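PDB 7CTP: protein Niban 2, which may suppress apoptosis and promote melanoma cell invasion, and combines a PH domain with a long-helix body in the portion described here. Local coordinates for residues G96-E101 / P112-I116; I134-L138 / R263-I268; H163-R167 / S271-Y275; S237-M241 / V274-V278. All blocks are in the same frame, centred on the assembly; numbering follows the deposited sequence.

Overall arrangement
Contacts 2, 3 and 4 all use helix 260-337: contacts 2 and 3 seat PH-domain loops on successive parts of it, and contact 4 crosses it with helix 232-252. Contacts 3 and 4 are the closest pair, with centres 7 Å apart; they share V274 and Y275, use the same water, and touch directly where Y165 CG meets M241 CB at 3.6 Å. The centres of contacts 2 and 3 lie 12 Å apart. Contact 1 stands off at the far edge of the PH sheet, its centre 18 Å from that of contact 3 and their nearest atoms about 7 Å apart. A glycerol, probably from crystallisation, lies beside G96 in contact 1.

Contact 1 (G96-E101 / P112-I116); sequences GLVLYE and PRAVI
At the outer edge of the PH-domain sheet, strand 97-100 pairs antiparallel with strand 114-116, setting L97 opposite I116, V98 opposite V115 and L99 opposite A114. L97 and I116 are a hydrogen-bonded pair: L97 N donates to I116 O at 2.9 Å, and I116 N returns a bond to L97 O at 2.8 Å. Next along, L99 N binds A114 O at 3.1 Å, almost straight with an N-H...O angle of 170°. The return bond is split, the evidence for a classic beta bulge. R113 and A114 both face L99, whose O takes R113 N at 2.7 Å and A114 N only weakly. The bulge leads into the fourth strand of the antiparallel meander that forms one half of the PH fold. Strand alternation sorts the side chains: L97, L99, A114 and I116 turn to the face where F171 and Y169 also pack. There I116, with CG1 anti to its carbonyl carbon (chi1 -60°), carries CD1 to within 4.1 Å of L99 CD1. On the other face V98 CG1 presses on P112 CB at 3.5 Å, a snug carbon-carbon approach. The same P112 CB lies over one face of the Y100 ring, a CH-pi contact 4.0 Å from the centroid. Past the strand ends, E101 OE1 and R113 NH1 make a salt bridge at 3.5 Å, carboxylate and guanidinium planes 58° apart.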
loop_
_atom_site.group_PDB
_atom_site.type_symbol
_atom_site.label_atom_id
_atom_site.label_comp_id
_atom_site.label_asym_id
_atom_site.label_seq_id
_atom_site.Cartn_x
_atom_site.Cartn_y
_atom_site.Cartn_z
ATOM N N GLY A 96 -1.822 8.692 12.756
ATOM C CA GLY A 96 -1.937 10.073 12.346
ATOM C C GLY A 96 -0.804 10.896 12.925
ATOM O O GLY A 96 -0.112 10.482 13.854
ATOM N N LEU A 97 -0.567 12.062 12.339
ATOM C CA LEU A 97 0.402 13.005 12.884
ATOM C C LEU A 97 -0.388 14.206 13.389
ATOM O O LEU A 97 -1.004 14.925 12.596
ATOM C CB LEU A 97 1.440 13.398 11.832
ATOM C CG LEU A 97 2.440 14.479 12.234
ATOM C CD1 LEU A 97 3.231 14.053 13.474
ATOM C CD2 LEU A 97 3.366 14.795 11.079
ATOM N N VAL A 98 -0.381 14.415 14.706
ATOM C CA VAL A 98 -1.236 15.401 15.361
ATOM C C VAL A 98 -0.363 16.488 15.971
ATOM O O VAL A 98 0.523 16.197 16.781
ATOM C CB VAL A 98 -2.122 14.744 16.428
ATOM C CG1 VAL A 98 -3.107 15.739 16.956
ATOM C CG2 VAL A 98 -2.839 13.544 15.836
ATOM N N LEU A 99 -0.625 17.739 15.596
ATOM C CA LEU A 99 0.179 18.880 16.022
ATOM C C LEU A 99 -0.649 19.794 16.923
ATOM O O LEU A 99 -1.718 20.269 16.518
ATOM C CB LEU A 99 0.697 19.650 14.810
ATOM C CG LEU A 99 1.388 18.815 13.723
ATOM C CD1 LEU A 99 1.772 19.681 12.530
ATOM C CD2 LEU A 99 2.611 18.124 14.289
ATOM N N TYR A 100 -0.150 20.042 18.135
ATOM C CA TYR A 100 -0.728 20.990 19.079
ATOM C C TYR A 100 0.188 22.197 19.218
ATOM O O TYR A 100 1.378 22.125 18.911
ATOM C CB TYR A 100 -0.931 20.349 20.456
ATOM C CG TYR A 100 -1.887 19.183 20.471
ATOM C CD1 TYR A 100 -1.453 17.901 20.161
ATOM C CD2 TYR A 100 -3.224 19.362 20.806
ATOM C CE1 TYR A 100 -2.323 16.827 20.180
ATOM C CE2 TYR A 100 -4.105 18.295 20.827
ATOM C CZ TYR A 100 -3.645 17.030 20.515
ATOM O OH TYR A 100 -4.508 15.957 20.528
ATOM N N GLU A 101 -0.374 23.311 19.706
ATOM C CA GLU A 101 0.421 24.525 19.883
ATOM C C GLU A 101 1.616 24.263 20.795
ATOM O O GLU A 101 2.755 24.624 20.474
ATOM C CB GLU A 101 -0.453 25.656 20.433
ATOM C CG GLU A 101 0.275 26.995 20.570
ATOM C CD GLU A 101 -0.674 28.180 20.635
ATOM O OE1 GLU A 101 -0.283 29.289 20.212
ATOM O OE2 GLU A 101 -1.814 28.004 21.115
ATOM N N PRO A 112 -6.326 19.991 18.536
ATOM C CA PRO A 112 -5.086 20.065 17.760
ATOM C C PRO A 112 -5.186 21.101 16.655
ATOM O O PRO A 112 -6.270 21.417 16.158
ATOM C CB PRO A 112 -4.947 18.656 17.180
ATOM C CG PRO A 112 -6.342 18.135 17.119
ATOM C CD PRO A 112 -7.057 18.735 18.299
ATOM N N ARG A 113 -4.026 21.631 16.269
ATOM C CA ARG A 113 -3.958 22.568 15.153
ATOM C C ARG A 113 -4.010 21.870 13.798
ATOM O O ARG A 113 -4.337 22.516 12.795
ATOM C CB ARG A 113 -2.680 23.406 15.250
ATOM C CG ARG A 113 -2.642 24.401 16.412
ATOM C CD ARG A 113 -3.737 25.457 16.291
ATOM N NE ARG A 113 -3.531 26.592 17.190
ATOM C CZ ARG A 113 -2.796 27.661 16.897
ATOM N NH1 ARG A 113 -2.667 28.646 17.780
ATOM N NH2 ARG A 113 -2.190 27.748 15.722
ATOM N N ALA A 114 -3.704 20.574 13.749
ATOM C CA ALA A 114 -3.668 19.821 12.502
ATOM C C ALA A 114 -3.700 18.332 12.827
ATOM O O ALA A 114 -3.135 17.905 13.836
ATOM C CB ALA A 114 -2.412 20.159 11.686
ATOM N N VAL A 115 -4.361 17.552 11.974
ATOM C CA VAL A 115 -4.362 16.089 12.055
ATOM C C VAL A 115 -4.047 15.570 10.660
ATOM O O VAL A 115 -4.850 15.747 9.737
ATOM C CB VAL A 115 -5.703 15.529 12.550
ATOM C CG1 VAL A 115 -5.656 14.016 12.580
ATOM C CG2 VAL A 115 -6.038 16.081 13.935
ATOM N N ILE A 116 -2.891 14.926 10.498
ATOM C CA ILE A 116 -2.337 14.623 9.175
ATOM C C ILE A 116 -2.337 13.117 8.931
ATOM O O ILE A 116 -1.739 12.352 9.700
ATOM C CB ILE A 116 -0.915 15.184 9.030
ATOM C CG1 ILE A 116 -0.917 16.702 9.215
ATOM C CG2 ILE A 116 -0.347 14.811 7.666
ATOM C CD1 ILE A 116 0.466 17.269 9.536
#

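Contact 2 (I134-L138 / R263-I268); sequences IGNSL and RQRQWI
Q264 of helix 260-337 lays its side chain against the type I beta turn I134-S137, on the PH-domain segment between helix 127-134 and strand 157-162. Its CB lies near S137 OG, and CG comes closer, 3.6 Å from S137 OG. CG stands anti to the carbonyl carbon (chi1 -72°) and the chain then runs extended, which carries the amide along the turn. CD passes I134 O at 3.6 Å. At the tip, OE1 turns to the apolar I134 CD1 at 3.6 Å, while NE2 sits 3.2 Å from G135 O at an angle too poor for a hydrogen bond; G135 O is bonded by T141 OG1 instead. With Q264 cut back to an alanine, I134 CD1 and S137 OG would probably face a gap where the extended chain now lies. The turn itself is held by I134 O, which accepts from both S137 N and S137 OG, the hydroxyl at 2.7 Å. L138 supplies the second patch. Its CD1 reaches R263 O at 3.5 Å and also lies over one face of the R263 guanidinium, whose NH1 is bonded to G253 O, while CD2 packs on W267 CB. Water 1 bridges the segments, donating to S137 OG at 2.6 Å and to Q264 O at 2.8 Å, and its oxygen lies in the plane of the W267 ring, at the ring edge.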
loop_
_atom_site.group_PDB
_atom_site.type_symbol
_atom_site.label_atom_id
_atom_site.label_comp_id
_atom_site.label_asym_id
_atom_site.label_seq_id
_atom_site.Cartn_x
_atom_site.Cartn_y
_atom_site.Cartn_z
ATOM N N ILE A 134 10.855 19.610 -6.262
ATOM C CA ILE A 134 9.811 20.477 -6.812
ATOM C C ILE A 134 10.324 21.403 -7.905
ATOM O O ILE A 134 9.536 22.174 -8.470
ATOM C CB ILE A 134 9.125 21.330 -5.727
ATOM C CG1 ILE A 134 10.114 22.324 -5.102
ATOM C CG2 ILE A 134 8.495 20.439 -4.664
ATOM C CD1 ILE A 134 9.451 23.413 -4.273
ATOM N N GLY A 135 11.610 21.323 -8.251
ATOM C CA GLY A 135 12.197 22.327 -9.125
ATOM C C GLY A 135 11.590 22.370 -10.516
ATOM O O GLY A 135 11.532 23.434 -11.144
ATOM N N ASN A 136 11.150 21.219 -11.029
ATOM C CA ASN A 136 10.579 21.153 -12.371
ATOM C C ASN A 136 9.073 20.925 -12.340
ATOM O O ASN A 136 8.496 20.401 -13.296
ATOM C CB ASN A 136 11.281 20.073 -13.193
ATOM C CG ASN A 136 12.728 20.429 -13.474
ATOM O OD1 ASN A 136 13.017 21.275 -14.326
ATOM N ND2 ASN A 136 13.641 19.806 -12.742
ATOM N N SER A 137 8.428 21.323 -11.245
ATOM C CA SER A 137 6.978 21.195 -11.163
ATOM C C SER A 137 6.279 22.161 -12.108
ATOM O O SER A 137 5.128 21.929 -12.479
ATOM C CB SER A 137 6.506 21.412 -9.729
ATOM O OG SER A 137 6.958 22.650 -9.217
ATOM N N LEU A 138 6.952 23.241 -12.504
ATOM C CA LEU A 138 6.456 24.120 -13.540
ATOM C C LEU A 138 7.466 24.158 -14.680
ATOM O O LEU A 138 8.673 24.046 -14.437
ATOM C CB LEU A 138 6.205 25.530 -12.983
ATOM C CG LEU A 138 5.167 25.542 -11.850
ATOM C CD1 LEU A 138 5.186 26.854 -11.066
ATOM C CD2 LEU A 138 3.758 25.252 -12.402
ATOM N N ARG A 263 6.719 30.841 -7.562
ATOM C CA ARG A 263 5.691 30.252 -8.414
ATOM C C ARG A 263 5.462 28.787 -8.057
ATOM O O ARG A 263 4.317 28.311 -8.042
ATOM C CB ARG A 263 6.090 30.408 -9.880
ATOM C CG ARG A 263 6.030 31.862 -10.377
ATOM C CD ARG A 263 6.484 31.976 -11.824
ATOM N NE ARG A 263 5.574 31.263 -12.716
ATOM C CZ ARG A 263 5.939 30.266 -13.515
ATOM N NH1 ARG A 263 5.040 29.668 -14.289
ATOM N NH2 ARG A 263 7.209 29.873 -13.540
ATOM N N GLN A 264 6.542 28.061 -7.743
ATOM C CA GLN A 264 6.414 26.662 -7.331
ATOM C C GLN A 264 5.564 26.539 -6.073
ATOM O O GLN A 264 4.712 25.643 -5.976
ATOM C CB GLN A 264 7.801 26.038 -7.108
ATOM C CG GLN A 264 8.593 25.789 -8.389
ATOM C CD GLN A 264 10.106 25.688 -8.154
ATOM O OE1 GLN A 264 10.566 25.457 -7.034
ATOM N NE2 GLN A 264 10.876 25.869 -9.219
ATOM N N ARG A 265 5.745 27.459 -5.119
ATOM C CA ARG A 265 4.986 27.408 -3.871
ATOM C C ARG A 265 3.510 27.731 -4.099
ATOM O O ARG A 265 2.631 27.136 -3.463
ATOM C CB ARG A 265 5.594 28.369 -2.851
ATOM C CG ARG A 265 4.987 28.263 -1.458
ATOM C CD ARG A 265 4.788 29.635 -0.829
ATOM N NE ARG A 265 3.624 30.314 -1.395
ATOM C CZ ARG A 265 2.871 31.188 -0.736
ATOM N NH1 ARG A 265 1.834 31.758 -1.331
ATOM N NH2 ARG A 265 3.141 31.486 0.522
ATOM N N GLN A 266 3.220 28.677 -4.995
ATOM C CA GLN A 266 1.828 28.979 -5.305
ATOM C C GLN A 266 1.139 27.778 -5.930
ATOM O O GLN A 266 -0.025 27.489 -5.620
ATOM C CB GLN A 266 1.742 30.187 -6.233
ATOM C CG GLN A 266 2.189 31.455 -5.567
ATOM C CD GLN A 266 2.291 32.593 -6.543
ATOM O OE1 GLN A 266 3.305 33.285 -6.600
ATOM N NE2 GLN A 266 1.241 32.789 -7.328
ATOM N N TRP A 267 1.838 27.053 -6.806
ATOM C CA TRP A 267 1.210 25.881 -7.408
ATOM C C TRP A 267 0.907 24.820 -6.351
ATOM O O TRP A 267 -0.147 24.170 -6.395
ATOM C CB TRP A 267 2.073 25.289 -8.524
ATOM C CG TRP A 267 1.521 23.961 -8.904
ATOM C CD1 TRP A 267 2.032 22.737 -8.587
ATOM C CD2 TRP A 267 0.284 23.718 -9.576
ATOM N NE1 TRP A 267 1.206 21.744 -9.049
ATOM C CE2 TRP A 267 0.124 22.318 -9.664
ATOM C CE3 TRP A 267 -0.696 24.547 -10.131
ATOM C CZ2 TRP A 267 -0.977 21.724 -10.287
ATOM C CZ3 TRP A 267 -1.794 23.954 -10.757
ATOM C CH2 TRP A 267 -1.926 22.556 -10.826
ATOM N N ILE A 268 1.817 24.639 -5.386
ATOM C CA ILE A 268 1.583 23.672 -4.314
ATOM C C ILE A 268 0.325 24.034 -3.535
ATOM O O ILE A 268 -0.476 23.160 -3.177
ATOM C CB ILE A 268 2.819 23.584 -3.394
ATOM C CG1 ILE A 268 3.974 22.887 -4.121
ATOM C CG2 ILE A 268 2.462 22.849 -2.091
ATOM C CD1 ILE A 268 5.355 23.254 -3.583
HETATM O O HOH W 1 5.289 23.207 -7.264
#

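Contact 3 (H163-R167 / S271-Y275)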
loop_
_atom_site.group_PDB
_atom_site.type_symbol
_atom_site.label_atom_id
_atom_site.label_comp_id
_atom_site.label_asym_id
_atom_site.label_seq_id
_atom_site.Cartn_x
_atom_site.Cartn_y
_atom_site.Cartn_z
ATOM N N HIS A 163 4.162 15.567 -0.932
ATOM C CA HIS A 163 3.109 14.769 -1.555
ATOM C C HIS A 163 2.920 15.326 -2.958
ATOM O O HIS A 163 3.058 16.538 -3.158
ATOM C CB HIS A 163 1.810 14.862 -0.725
ATOM C CG HIS A 163 0.698 13.956 -1.165
ATOM N ND1 HIS A 163 -0.060 14.192 -2.293
ATOM C CD2 HIS A 163 0.165 12.856 -0.579
ATOM C CE1 HIS A 163 -0.989 13.258 -2.405
ATOM N NE2 HIS A 163 -0.879 12.438 -1.372
ATOM N N PRO A 164 2.641 14.479 -3.959
ATOM C CA PRO A 164 2.546 15.017 -5.328
ATOM C C PRO A 164 1.427 16.023 -5.513
ATOM O O PRO A 164 1.540 16.890 -6.396
ATOM C CB PRO A 164 2.336 13.766 -6.196
ATOM C CG PRO A 164 1.810 12.716 -5.244
ATOM C CD PRO A 164 2.480 13.014 -3.926
ATOM N N TYR A 165 0.354 15.949 -4.699
ATOM C CA TYR A 165 -0.853 16.759 -4.904
ATOM C C TYR A 165 -1.289 17.539 -3.673
ATOM O O TYR A 165 -1.872 18.617 -3.819
ATOM C CB TYR A 165 -2.037 15.865 -5.368
ATOM C CG TYR A 165 -1.685 14.913 -6.486
ATOM C CD1 TYR A 165 -1.211 15.387 -7.703
ATOM C CD2 TYR A 165 -1.789 13.543 -6.312
ATOM C CE1 TYR A 165 -0.870 14.525 -8.715
ATOM C CE2 TYR A 165 -1.448 12.664 -7.332
ATOM C CZ TYR A 165 -0.983 13.174 -8.525
ATOM O OH TYR A 165 -0.630 12.328 -9.548
ATOM N N ALA A 166 -1.060 17.008 -2.469
ATOM C CA ALA A 166 -1.532 17.638 -1.243
ATOM C C ALA A 166 -0.450 18.565 -0.678
ATOM O O ALA A 166 0.654 18.665 -1.213
ATOM C CB ALA A 166 -1.940 16.573 -0.230
ATOM N N ARG A 167 -0.752 19.242 0.429
ATOM C CA ARG A 167 0.172 20.275 0.874
ATOM C C ARG A 167 1.426 19.645 1.472
ATOM O O ARG A 167 1.458 18.470 1.843
ATOM C CB ARG A 167 -0.486 21.229 1.877
ATOM C CG ARG A 167 -0.683 20.690 3.274
ATOM C CD ARG A 167 -0.615 21.828 4.315
ATOM N NE ARG A 167 0.770 22.175 4.658
ATOM C CZ ARG A 167 1.138 23.162 5.480
ATOM N NH1 ARG A 167 2.433 23.387 5.722
ATOM N NH2 ARG A 167 0.221 23.927 6.059
ATOM N N SER A 271 -2.681 23.232 -5.780
ATOM C CA SER A 271 -2.864 21.785 -5.896
ATOM C C SER A 271 -3.533 21.217 -4.649
ATOM O O SER A 271 -4.428 20.360 -4.740
ATOM C CB SER A 271 -1.522 21.103 -6.131
ATOM O OG SER A 271 -1.685 19.720 -6.395
ATOM N N ASP A 272 -3.088 21.656 -3.467
ATOM C CA ASP A 272 -3.688 21.150 -2.234
ATOM C C ASP A 272 -5.167 21.496 -2.151
ATOM O O ASP A 272 -5.977 20.680 -1.686
ATOM C CB ASP A 272 -2.981 21.700 -0.997
ATOM C CG ASP A 272 -3.634 21.190 0.291
ATOM O OD1 ASP A 272 -3.476 19.994 0.604
ATOM O OD2 ASP A 272 -4.344 21.960 0.964
ATOM N N ALA A 273 -5.532 22.716 -2.558
ATOM C CA ALA A 273 -6.932 23.125 -2.541
ATOM C C ALA A 273 -7.765 22.282 -3.499
ATOM O O ALA A 273 -8.879 21.868 -3.158
ATOM C CB ALA A 273 -7.063 24.609 -2.883
ATOM N N VAL A 274 -7.236 22.007 -4.694
ATOM C CA VAL A 274 -7.951 21.148 -5.635
ATOM C C VAL A 274 -8.035 19.726 -5.100
ATOM O O VAL A 274 -9.077 19.067 -5.217
ATOM C CB VAL A 274 -7.288 21.201 -7.023
ATOM C CG1 VAL A 274 -7.966 20.206 -7.983
ATOM C CG2 VAL A 274 -7.362 22.625 -7.605
ATOM N N TYR A 275 -6.952 19.231 -4.493
ATOM C CA TYR A 275 -6.977 17.894 -3.908
ATOM C C TYR A 275 -8.101 17.758 -2.881
ATOM O O TYR A 275 -8.804 16.745 -2.858
ATOM C CB TYR A 275 -5.620 17.572 -3.269
ATOM C CG TYR A 275 -5.559 16.209 -2.596
ATOM C CD1 TYR A 275 -5.316 15.049 -3.336
ATOM C CD2 TYR A 275 -5.759 16.082 -1.220
ATOM C CE1 TYR A 275 -5.268 13.791 -2.715
ATOM C CE2 TYR A 275 -5.726 14.840 -0.596
ATOM C CZ TYR A 275 -5.480 13.702 -1.339
ATOM O OH TYR A 275 -5.443 12.471 -0.688
HETATM O O HOH W 2 -3.309 10.853 -1.395
HETATM O O HOH W 3 0.247 18.917 -8.062
#
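The tight part of this contact centres on Y165 O, which meets S271 OG of helix 260-337 in a 2.8 Å hydrogen bond. With chi1 near -173°, S271 OG swings beside its carbonyl carbon and donates in the plane of the Y165 carbonyl, on a lone pair. The hydroxyl also accepts from water 3, which donates to P164 O as well. A valine in place of S271 is likely to leave both Y165 O and this water without their hydroxyl partner. One helical turn further on, A166 CB lies over one face of the Y275 ring, 4.3 Å from its centroid in a CH-pi contact, and the edge of H163 points to the face of Y275 with the two planes at 62°. Within the loop, Y165 N donates to H163 ND1 at 3.0 Å, near the ring plane. At the other ring nitrogen, water 2 links H163 NE2 to Y275 OH. The R167 side is looser. R167 N makes a weak bond to D272 OD1 at 2.8 Å, its angle only 125°, and although R167 CB touches that carboxylate, the guanidinium leads away, with NE 6.3 Å from OD1. The loop links strands 157-162 and 169-173 of the PH sheet. Y121 packs on H163 and A166 from within the same domain, while helix 232-252 completes the setting, bringing M241 and E242 against Y165.

Contact 4 (S237-M241 / V274-V278); sequences SNLVM and VYHMV
V278 of helix 260-337 pushes into a hollow on helix 232-252 lined by S237, V240 and M241. The short helical segments cross at 125° with axes 9.6 Å apart, and S237 and V278 bring their backbones closest. V278 CG1 does most of the filling: it touches S237 CA at 3.7 Å and V240 CB at 3.6 Å, the two valine side chains meeting tip to tip, while CG2 lies against M241 SD. The complementary bump is M241. Its chain bends at both chi2 (-59°) and chi3 (-68°), curling the sulfur into the dip between V274, Y275 and V278. There SD lies 3.7 Å from V274 CG1 and 3.9 Å from Y275 CA, and CE follows alongside V274 CG1. Y275 fills the space toward the start of segment 237-241. Its CE1 is 3.6 Å from S237 CB, while M241 CG and N238 OD1 both approach the ring at its edge, near its plane. From helix 10-48, T20 packs on both V240 and V278, and I23 on V240. The polar groups are served around this apolar patch: S237 OG bonds to V233 O, N238 ND2 to M227 O, and water 2 donates to N238 OD1 at 2.9 Å while bonding to Y275 OH. Direct cohesion between the segments therefore rests on shape and van der Waals contact, with the polar link left to one bridging water.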
loop_
_atom_site.group_PDB
_atom_site.type_symbol
_atom_site.label_atom_id
_atom_site.label_comp_id
_atom_site.label_asym_id
_atom_site.label_seq_id
_atom_site.Cartn_x
_atom_site.Cartn_y
_atom_site.Cartn_z
ATOM N N SER A 237 -8.825 10.141 -5.366
ATOM C CA SER A 237 -8.353 11.517 -5.474
ATOM C C SER A 237 -7.042 11.585 -6.244
ATOM O O SER A 237 -6.850 12.481 -7.071
ATOM C CB SER A 237 -8.185 12.123 -4.085
ATOM O OG SER A 237 -9.398 12.039 -3.362
ATOM N N ASN A 238 -6.129 10.641 -5.985
ATOM C CA ASN A 238 -4.887 10.578 -6.749
ATOM C C ASN A 238 -5.167 10.338 -8.230
ATOM O O ASN A 238 -4.491 10.907 -9.096
ATOM C CB ASN A 238 -3.972 9.471 -6.222
ATOM C CG ASN A 238 -3.475 9.710 -4.798
ATOM O OD1 ASN A 238 -3.486 10.838 -4.277
ATOM N ND2 ASN A 238 -3.025 8.629 -4.159
ATOM N N LEU A 239 -6.122 9.455 -8.537
ATOM C CA LEU A 239 -6.492 9.180 -9.926
ATOM C C LEU A 239 -6.948 10.445 -10.640
ATOM O O LEU A 239 -6.505 10.737 -11.760
ATOM C CB LEU A 239 -7.599 8.131 -9.958
ATOM C CG LEU A 239 -8.018 7.568 -11.317
ATOM C CD1 LEU A 239 -6.924 6.656 -11.881
ATOM C CD2 LEU A 239 -9.317 6.803 -11.143
ATOM N N VAL A 240 -7.870 11.188 -10.013
ATOM C CA VAL A 240 -8.373 12.433 -10.593
ATOM C C VAL A 240 -7.248 13.449 -10.763
ATOM O O VAL A 240 -7.121 14.075 -11.823
ATOM C CB VAL A 240 -9.518 13.003 -9.735
ATOM C CG1 VAL A 240 -9.930 14.394 -10.245
ATOM C CG2 VAL A 240 -10.714 12.061 -9.756
ATOM N N MET A 241 -6.438 13.656 -9.715
ATOM C CA MET A 241 -5.365 14.652 -9.803
ATOM C C MET A 241 -4.362 14.300 -10.894
ATOM O O MET A 241 -3.864 15.190 -11.597
ATOM C CB MET A 241 -4.641 14.799 -8.466
ATOM C CG MET A 241 -5.489 15.373 -7.327
ATOM S SD MET A 241 -6.160 17.019 -7.652
ATOM C CE MET A 241 -4.654 18.006 -7.661
ATOM N N VAL A 274 -7.236 22.007 -4.694
ATOM C CA VAL A 274 -7.951 21.148 -5.635
ATOM C C VAL A 274 -8.035 19.726 -5.100
ATOM O O VAL A 274 -9.077 19.067 -5.217
ATOM C CB VAL A 274 -7.288 21.201 -7.023
ATOM C CG1 VAL A 274 -7.966 20.206 -7.983
ATOM C CG2 VAL A 274 -7.362 22.625 -7.605
ATOM N N TYR A 275 -6.952 19.231 -4.493
ATOM C CA TYR A 275 -6.977 17.894 -3.908
ATOM C C TYR A 275 -8.101 17.758 -2.881
ATOM O O TYR A 275 -8.804 16.745 -2.858
ATOM C CB TYR A 275 -5.620 17.572 -3.269
ATOM C CG TYR A 275 -5.559 16.209 -2.596
ATOM C CD1 TYR A 275 -5.316 15.049 -3.336
ATOM C CD2 TYR A 275 -5.759 16.082 -1.220
ATOM C CE1 TYR A 275 -5.268 13.791 -2.715
ATOM C CE2 TYR A 275 -5.726 14.840 -0.596
ATOM C CZ TYR A 275 -5.480 13.702 -1.339
ATOM O OH TYR A 275 -5.443 12.471 -0.688
ATOM N N HIS A 276 -8.287 18.772 -2.028
ATOM C CA HIS A 276 -9.360 18.721 -1.028
ATOM C C HIS A 276 -10.740 18.666 -1.676
ATOM O O HIS A 276 -11.613 17.895 -1.251
ATOM C CB HIS A 276 -9.274 19.934 -0.100
ATOM C CG HIS A 276 -10.554 20.221 0.629
ATOM N ND1 HIS A 276 -10.904 19.577 1.799
ATOM C CD2 HIS A 276 -11.583 21.055 0.336
ATOM C CE1 HIS A 276 -12.087 20.011 2.204
ATOM N NE2 HIS A 276 -12.523 20.905 1.332
ATOM N N MET A 277 -10.960 19.510 -2.689
ATOM C CA MET A 277 -12.225 19.545 -3.416
ATOM C C MET A 277 -12.512 18.200 -4.073
ATOM O O MET A 277 -13.631 17.670 -3.998
ATOM C CB MET A 277 -12.122 20.649 -4.465
ATOM C CG MET A 277 -13.379 21.206 -4.998
ATOM S SD MET A 277 -12.819 22.346 -6.287
ATOM C CE MET A 277 -13.756 21.649 -7.630
ATOM N N VAL A 278 -11.502 17.645 -4.739
ATOM C CA VAL A 278 -11.630 16.335 -5.379
ATOM C C VAL A 278 -11.931 15.254 -4.348
ATOM O O VAL A 278 -12.780 14.376 -4.570
ATOM C CB VAL A 278 -10.347 16.014 -6.166
ATOM C CG1 VAL A 278 -10.293 14.539 -6.528
ATOM C CG2 VAL A 278 -10.254 16.899 -7.409
HETATM O O HOH W 2 -3.309 10.853 -1.395
#